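Local coordinates for protein interacting with Hsp90 1 (Saccharomyces cerevisiae, PDB 4CHH), which acts in pre-rRNA processing, is required for the NOP58-snoRNA interaction, and belongs to the R2TP complex with RVB1, RVB2 and TAH1, at residues A[46-51]-A[148-153]; A[55-60]-A[109-114]; A[38-43]-A[134-139]. One frame throughout, in Å; residues are numbered along the deposited sequence. Where two conformers were deposited one is given.

Contact 1. Residues A[46-51]-A[148-153]; sequences SANGPE and SVVLCR. With EDO (1,2-ethanediol), chain C.
Two donors converge on the carbonyl oxygen of Ser46: the N-H of Val150 gives it a hydrogen bond (N to O 2.8 Å) from above the carbonyl plane, and the CA-H of Val149 adds a longer C-H...O contact. This is the end of an antiparallel strand pair in the mixed sheet of the PIH1 N-terminal domain, where strand 149-151 lies along the last residues of strand 29-47. Ser46 and Val150 form a hydrogen-bonded pair, although the return bond from Ser46 N to Val150 O is weak at 3.5 Å. Ala47 and Val149 follow as a non-hydrogen-bonded pair, their side chains on the other face, where both touch Leu53. Beyond them the chain turns off, yet Asn48 N still donates to Ser148 O at 2.8 Å, nearly along the C=O axis. Ser148 itself has just left helix 129-147 with a positive phi, and its CB leans on the backbone of Gly49. On the serine face, OG of Ser46 sits between its own N and C (chi1 64°), 3.2 Å from CG2 of Val150. There OG accepts a hydrogen bond, 3.3 Å long, from ND2 of Asn48, nearly in the amide plane. An alanine here lacks OG, and so would probably leave the Asn48 amide less firmly oriented and the packing against Val150 thinner. Beside the turn lies an ethanediol, probably from the crystallisation liquor; its O2 accepts from Gly49 N at 2.8 Å and its O1 from Glu51 N at 3.0 Å.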
# COMPACT_ATOMS: atom_id res chain seq x y z
N SER A 46 -1.14 5.97 16.97
CA SER A 46 -2.32 5.60 17.76
C SER A 46 -3.13 4.57 17.01
O SER A 46 -2.99 4.47 15.81
CB SER A 46 -3.16 6.83 18.13
OG SER A 46 -3.69 7.42 16.96
N ALA A 47 -3.92 3.77 17.74
CA ALA A 47 -4.74 2.67 17.23
C ALA A 47 -6.12 2.79 17.86
O ALA A 47 -6.26 2.64 19.07
CB ALA A 47 -4.08 1.34 17.59
N ASN A 48 -7.12 3.15 17.07
CA ASN A 48 -8.46 3.41 17.57
C ASN A 48 -9.45 2.39 16.98
O ASN A 48 -10.66 2.64 16.94
CB ASN A 48 -8.81 4.89 17.19
CG ASN A 48 -7.74 5.88 17.68
OD1 ASN A 48 -7.72 6.29 18.85
ND2 ASN A 48 -6.74 6.18 16.84
N GLY A 49 -8.92 1.27 16.51
CA GLY A 49 -9.70 0.23 15.85
C GLY A 49 -10.32 -0.83 16.75
O GLY A 49 -10.28 -0.71 17.97
N PRO A 50 -10.93 -1.88 16.15
CA PRO A 50 -11.56 -2.93 16.98
C PRO A 50 -10.54 -3.86 17.65
O PRO A 50 -10.93 -4.72 18.43
CB PRO A 50 -12.38 -3.72 15.97
CG PRO A 50 -11.63 -3.56 14.67
CD PRO A 50 -11.06 -2.17 14.71
N GLU A 51 -9.27 -3.75 17.32
CA GLU A 51 -8.25 -4.66 17.86
C GLU A 51 -7.15 -3.89 18.60
O GLU A 51 -6.97 -2.70 18.37
CB GLU A 51 -7.66 -5.53 16.75
CG GLU A 51 -8.69 -6.48 16.16
CD GLU A 51 -8.47 -6.91 14.72
OE1 GLU A 51 -7.64 -6.29 14.01
OE2 GLU A 51 -9.11 -7.90 14.30
N SER A 148 -8.16 1.89 11.26
CA SER A 148 -8.30 3.01 12.23
C SER A 148 -7.01 3.26 13.03
O SER A 148 -7.05 3.39 14.25
CB SER A 148 -9.47 2.81 13.19
OG SER A 148 -10.67 2.95 12.46
N VAL A 149 -5.88 3.34 12.33
CA VAL A 149 -4.59 3.62 12.96
C VAL A 149 -4.15 4.99 12.51
O VAL A 149 -4.68 5.50 11.54
CB VAL A 149 -3.52 2.52 12.64
CG1 VAL A 149 -3.95 1.17 13.20
CG2 VAL A 149 -3.20 2.43 11.13
N VAL A 150 -3.17 5.58 13.22
CA VAL A 150 -2.58 6.86 12.84
C VAL A 150 -1.10 6.56 12.66
O VAL A 150 -0.50 6.00 13.57
CB VAL A 150 -2.89 8.03 13.83
CG1 VAL A 150 -2.15 9.31 13.43
CG2 VAL A 150 -4.41 8.29 13.92
N LEU A 151 -0.55 6.82 11.46
CA LEU A 151 0.87 6.52 11.17
C LEU A 151 1.68 7.81 11.04
O LEU A 151 1.15 8.80 10.58
CB LEU A 151 1.01 5.65 9.90
CG LEU A 151 0.21 4.30 9.91
CD1 LEU A 151 0.28 3.59 8.57
CD2 LEU A 151 0.64 3.39 11.03
N CYS A 152 2.93 7.81 11.53
CA CYS A 152 3.81 8.98 11.51
C CYS A 152 4.29 9.30 10.08
O CYS A 152 4.69 8.40 9.35
CB CYS A 152 5.01 8.79 12.45
SG CYS A 152 5.95 10.31 12.74
N ARG A 153 4.20 10.58 9.70
CA ARG A 153 4.67 11.11 8.42
C ARG A 153 6.12 11.63 8.56
O ARG A 153 6.78 11.87 7.56
CB ARG A 153 3.72 12.25 7.91
CG ARG A 153 2.23 11.83 7.69
CD ARG A 153 2.08 10.63 6.77
NE ARG A 153 0.73 10.47 6.22
CZ ARG A 153 -0.24 9.76 6.76
NH1 ARG A 153 -0.06 9.16 7.93
NH2 ARG A 153 -1.42 9.65 6.15
C1 EDO C . -6.43 -2.46 15.20
O1 EDO C . -7.84 -2.37 15.05
C2 EDO C . -5.84 -1.06 15.12
O2 EDO C . -6.53 -0.13 15.90

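Contact 2. Residues A[55-60]-A[109-114]; sequences DGRKVF and ECYVWD
Val59 and Trp113 form the apolar centre: CG1 of the valine, anti to its backbone N (chi1 169°), meets the edge of the indole at CZ3, 3.5 Å away, the two side chains crossing obliquely. NE1 of the indole is hydrogen-bonded to Asp147. Tyr111 lies on the same face as Val59, while Phe60 and Val112 occupy the reverse one. There the phenyl ring is touched at CE1 by SG of Cys110, at 3.8 Å, a sulfur-aromatic contact of oblique geometry.

The backbones between these faces run parallel, joining strands 58-66 and 109-118 of the mixed sheet. Tyr111 N donates to Lys58 O at 3.0 Å, in the carbonyl plane. Phe60 N reaches Tyr111 O at 2.8 Å and Trp113 N reaches Phe60 O at 3.0 Å, both almost along the C=O axis.

At the outer end, Arg57 bends at chi2 so that its CD comes within 3.1 Å of Glu109 O and its CB lies obliquely by CE2 of Tyr111. Its NE is hydrogen-bonded to Gln54. One water joins Lys58 N to Glu109 O, extending the pairing past the last direct bond. Tyr111 OH donates to the anti lone pair of Glu109 OE1, 2.6 Å away, and is also hydrogen-bonded to Gln54 N. The Arg57 guanidinium, though not in contact with that carboxylate, lies close enough to favour negative charge, so Glu109 is probably ionised.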
# COMPACT_ATOMS: atom_id res chain seq x y z
N ASP A 55 0.97 1.41 20.79
CA ASP A 55 1.45 2.69 20.24
C ASP A 55 2.98 2.77 20.25
O ASP A 55 3.63 2.22 21.16
CB ASP A 55 0.89 3.87 21.05
CG ASP A 55 -0.63 3.95 21.11
OD1 ASP A 55 -1.30 3.27 20.30
OD2 ASP A 55 -1.14 4.70 21.97
N GLY A 56 3.53 3.40 19.23
CA GLY A 56 4.97 3.61 19.12
C GLY A 56 5.74 2.50 18.44
O GLY A 56 6.94 2.65 18.19
N ARG A 57 5.08 1.40 18.11
CA ARG A 57 5.75 0.30 17.43
C ARG A 57 6.00 0.63 15.96
O ARG A 57 5.26 1.41 15.36
CB ARG A 57 4.95 -1.01 17.54
CG ARG A 57 4.75 -1.48 18.99
CD ARG A 57 6.02 -1.98 19.63
NE ARG A 57 5.85 -2.31 21.03
CZ ARG A 57 6.27 -1.55 22.04
NH1 ARG A 57 6.87 -0.39 21.79
NH2 ARG A 57 6.09 -1.93 23.29
N LYS A 58 7.06 0.02 15.41
CA LYS A 58 7.48 0.13 14.02
C LYS A 58 6.43 -0.45 13.12
O LYS A 58 5.80 -1.46 13.43
CB LYS A 58 8.82 -0.59 13.76
CG LYS A 58 10.06 0.04 14.39
CD LYS A 58 11.32 -0.63 13.84
CE LYS A 58 12.49 -0.57 14.80
NZ LYS A 58 13.47 0.48 14.42
N VAL A 59 6.25 0.20 12.00
CA VAL A 59 5.29 -0.20 10.99
C VAL A 59 6.03 -0.35 9.67
O VAL A 59 6.87 0.48 9.32
CB VAL A 59 4.08 0.79 10.90
CG1 VAL A 59 3.24 0.51 9.65
CG2 VAL A 59 3.21 0.70 12.14
N PHE A 60 5.70 -1.41 8.94
CA PHE A 60 6.22 -1.64 7.61
C PHE A 60 5.09 -1.82 6.63
O PHE A 60 4.14 -2.56 6.89
CB PHE A 60 7.14 -2.86 7.54
CG PHE A 60 8.39 -2.72 8.36
CD1 PHE A 60 8.41 -3.09 9.70
CD2 PHE A 60 9.57 -2.28 7.78
CE1 PHE A 60 9.58 -2.97 10.46
CE2 PHE A 60 10.75 -2.18 8.54
CZ PHE A 60 10.74 -2.52 9.88
N GLU A 109 7.06 -6.02 19.09
CA GLU A 109 6.09 -6.13 18.00
C GLU A 109 6.26 -5.07 16.92
O GLU A 109 6.52 -3.91 17.23
CB GLU A 109 4.66 -5.97 18.56
CG GLU A 109 4.15 -7.13 19.38
CD GLU A 109 2.69 -7.04 19.80
OE1 GLU A 109 2.06 -5.97 19.64
OE2 GLU A 109 2.18 -8.07 20.29
N CYS A 110 6.10 -5.48 15.65
CA CYS A 110 6.06 -4.55 14.53
C CYS A 110 4.92 -5.00 13.59
O CYS A 110 4.61 -6.19 13.50
CB CYS A 110 7.40 -4.36 13.84
SG CYS A 110 7.82 -5.61 12.60
N TYR A 111 4.23 -4.02 13.00
CA TYR A 111 3.04 -4.30 12.20
C TYR A 111 3.31 -4.11 10.74
O TYR A 111 4.00 -3.18 10.34
CB TYR A 111 1.85 -3.46 12.68
CG TYR A 111 1.71 -3.55 14.18
CD1 TYR A 111 1.49 -4.77 14.81
CD2 TYR A 111 1.88 -2.42 14.98
CE1 TYR A 111 1.45 -4.87 16.20
CE2 TYR A 111 1.78 -2.50 16.36
CZ TYR A 111 1.58 -3.72 16.97
OH TYR A 111 1.49 -3.78 18.33
N VAL A 112 2.83 -5.06 9.96
CA VAL A 112 3.09 -5.14 8.53
C VAL A 112 1.79 -5.18 7.73
O VAL A 112 0.90 -5.98 8.02
CB VAL A 112 4.00 -6.37 8.21
CG1 VAL A 112 4.32 -6.48 6.73
CG2 VAL A 112 5.28 -6.36 9.04
N TRP A 113 1.69 -4.32 6.70
CA TRP A 113 0.59 -4.29 5.74
C TRP A 113 1.15 -4.43 4.35
O TRP A 113 2.25 -3.94 4.08
CB TRP A 113 -0.17 -2.95 5.79
CG TRP A 113 -1.15 -2.75 6.89
CD1 TRP A 113 -2.50 -2.91 6.81
CD2 TRP A 113 -0.89 -2.12 8.17
NE1 TRP A 113 -3.10 -2.47 7.97
CE2 TRP A 113 -2.14 -1.97 8.82
CE3 TRP A 113 0.27 -1.67 8.83
CZ2 TRP A 113 -2.27 -1.42 10.10
CZ3 TRP A 113 0.15 -1.11 10.10
CH2 TRP A 113 -1.11 -0.98 10.72
N ASP A 114 0.37 -5.01 3.44
CA ASP A 114 0.77 -5.04 2.03
C ASP A 114 -0.16 -4.09 1.29
O ASP A 114 -1.36 -4.11 1.55
CB ASP A 114 0.71 -6.45 1.40
CG ASP A 114 1.48 -7.53 2.14
OD1 ASP A 114 2.59 -7.25 2.64
OD2 ASP A 114 0.96 -8.67 2.24
O HOH W 1 6.17 -5.44 22.04
O HOH W 2 8.54 -2.03 16.89

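Contact 3. Residues A[38-43]-A[134-139]; sequences FVIKTK and ILVEWC
Ile40 pushes its CD1 against two residues of the facing helix, lying 3.8 Å from CB of Cys139 and 4.0 Å from CG1 of Val136. This is alpha/beta packing in the PIH1 N-terminal domain: helix 129-147 lies against strand 29-47 of the mixed sheet, the two short segments inclined at 61° with their axes 10.4 Å apart. Val136 and Cys139, three positions apart, belong to the side of the helix that faces the strand, and Ile40 and Val136 lie alongside each other, pointing opposite ways. The isoleucine can span the gap because CG1 stands anti to the carbonyl carbon and the chain then runs on extended to CD1 (chi2 157°).

Two residues earlier on the same side of the strand, CG of Phe38 sits between its N and C (chi1 70°), which brings the ring to the helix. CG2 of Val136 touches the edge of that ring at CE2, 4.1 Å away, while CD1 of Leu135 approaches CZ obliquely and loosely, at 4.4 Å. Ile125 of helix 119-127 touches both Phe38 and Leu135, and Arg132 makes a cation-pi contact with the phenyl ring. All five side chains are buried, and the contact between them is wholly apolar. Within the helix, the peptide N-H of Cys139 is satisfied by Leu135 O, 2.9 Å from its N.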
# COMPACT_ATOMS: atom_id res chain seq x y z
N PHE A 38 8.84 -2.38 -3.14
CA PHE A 38 9.64 -1.66 -2.13
C PHE A 38 8.87 -1.56 -0.79
O PHE A 38 7.74 -2.01 -0.70
CB PHE A 38 10.11 -0.28 -2.67
CG PHE A 38 9.01 0.74 -2.84
CD1 PHE A 38 8.25 0.78 -4.01
CD2 PHE A 38 8.76 1.69 -1.85
CE1 PHE A 38 7.26 1.74 -4.18
CE2 PHE A 38 7.77 2.66 -2.02
CZ PHE A 38 7.01 2.66 -3.18
N VAL A 39 9.53 -1.04 0.25
CA VAL A 39 9.01 -0.95 1.63
C VAL A 39 8.97 0.48 2.14
O VAL A 39 9.90 1.26 1.93
CB VAL A 39 9.90 -1.80 2.61
CG1 VAL A 39 9.43 -1.70 4.07
CG2 VAL A 39 9.94 -3.26 2.20
N ILE A 40 7.91 0.78 2.90
CA ILE A 40 7.77 2.05 3.63
C ILE A 40 7.89 1.68 5.09
O ILE A 40 7.14 0.82 5.56
CB ILE A 40 6.45 2.83 3.34
CG1 ILE A 40 6.11 2.97 1.83
CG2 ILE A 40 6.42 4.18 4.07
CD1 ILE A 40 4.58 3.21 1.55
N LYS A 41 8.80 2.30 5.81
CA LYS A 41 8.94 2.08 7.24
C LYS A 41 8.39 3.31 7.94
O LYS A 41 8.68 4.42 7.54
CB LYS A 41 10.40 1.81 7.62
CG LYS A 41 10.64 1.49 9.07
CD LYS A 41 12.11 1.19 9.28
CE LYS A 41 12.60 1.66 10.62
NZ LYS A 41 14.08 1.53 10.72
N THR A 42 7.54 3.11 8.94
CA THR A 42 6.98 4.23 9.68
C THR A 42 6.80 3.78 11.12
O THR A 42 7.39 2.78 11.55
CB THR A 42 5.68 4.81 8.98
OG1 THR A 42 5.15 5.88 9.75
CG2 THR A 42 4.61 3.79 8.77
N LYS A 43 6.02 4.55 11.88
CA LYS A 43 5.75 4.39 13.29
C LYS A 43 4.24 4.47 13.57
O LYS A 43 3.55 5.34 13.04
CB LYS A 43 6.51 5.51 14.04
CG LYS A 43 6.64 5.29 15.53
CD LYS A 43 7.49 6.37 16.19
CE LYS A 43 7.45 6.25 17.69
NZ LYS A 43 8.24 5.08 18.17
N ILE A 134 3.33 10.94 -3.61
CA ILE A 134 1.86 10.92 -3.45
C ILE A 134 1.39 9.45 -3.26
O ILE A 134 0.51 9.19 -2.43
CB ILE A 134 1.24 11.60 -4.69
CG1 ILE A 134 1.47 13.14 -4.67
CG2 ILE A 134 -0.24 11.27 -4.86
CD1 ILE A 134 1.14 13.86 -6.02
N LEU A 135 1.99 8.50 -4.00
CA LEU A 135 1.58 7.10 -3.87
C LEU A 135 1.91 6.60 -2.43
O LEU A 135 1.10 5.89 -1.83
CB LEU A 135 2.27 6.24 -4.98
CG LEU A 135 1.99 4.69 -5.06
CD1 LEU A 135 2.89 3.91 -4.11
CD2 LEU A 135 0.50 4.32 -4.89
N VAL A 136 3.08 6.97 -1.90
CA VAL A 136 3.49 6.58 -0.53
C VAL A 136 2.45 7.10 0.50
O VAL A 136 2.08 6.36 1.40
CB VAL A 136 4.93 7.08 -0.23
CG1 VAL A 136 5.22 7.15 1.28
CG2 VAL A 136 5.94 6.18 -0.94
N GLU A 137 2.01 8.39 0.35
CA GLU A 137 1.00 9.00 1.19
C GLU A 137 -0.33 8.22 1.10
O GLU A 137 -0.95 7.96 2.14
CB GLU A 137 0.80 10.49 0.78
CG GLU A 137 -0.30 11.21 1.57
CD GLU A 137 -0.15 11.23 3.08
OE1 GLU A 137 0.99 11.23 3.59
OE2 GLU A 137 -1.19 11.20 3.77
N TRP A 138 -0.76 7.83 -0.13
CA TRP A 138 -1.98 7.03 -0.37
C TRP A 138 -1.92 5.67 0.32
O TRP A 138 -2.95 5.21 0.84
CB TRP A 138 -2.23 6.83 -1.85
CG TRP A 138 -2.78 8.04 -2.55
CD1 TRP A 138 -3.49 9.06 -2.00
CD2 TRP A 138 -2.65 8.34 -3.95
NE1 TRP A 138 -3.80 10.00 -2.96
CE2 TRP A 138 -3.34 9.56 -4.18
CE3 TRP A 138 -2.09 7.66 -5.04
CZ2 TRP A 138 -3.47 10.11 -5.45
CZ3 TRP A 138 -2.16 8.25 -6.30
CH2 TRP A 138 -2.83 9.47 -6.49
N CYS A 139 -0.73 5.03 0.31
CA CYS A 139 -0.50 3.75 0.99
C CYS A 139 -0.63 3.92 2.50
O CYS A 139 -1.30 3.11 3.13
CB CYS A 139 0.86 3.16 0.61
SG CYS A 139 0.95 2.58 -1.09

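How the contacts relate
All three contacts lie in one mixed sheet or on its face. Along the chain the segments run 38-43, 46-51, 55-60, 109-114, 134-139 and 148-153, so contact 2 is nested inside the loops closed by contacts 1 and 3, which themselves cross. Contacts 1 and 3 share strand 29-47, a neighbour of strand 58-66 of contact 2. The centres of contacts 1 and 2 are about 10 Å apart, those of contacts 2 and 3 about 12 Å, and those of contacts 1 and 3 about 15 Å. Leu151 touches Val59, Val59 O probably accepts from Thr42 N, and Arg153 salt-bridges Glu137. Together they tie helix 129-147 onto the shared sheet.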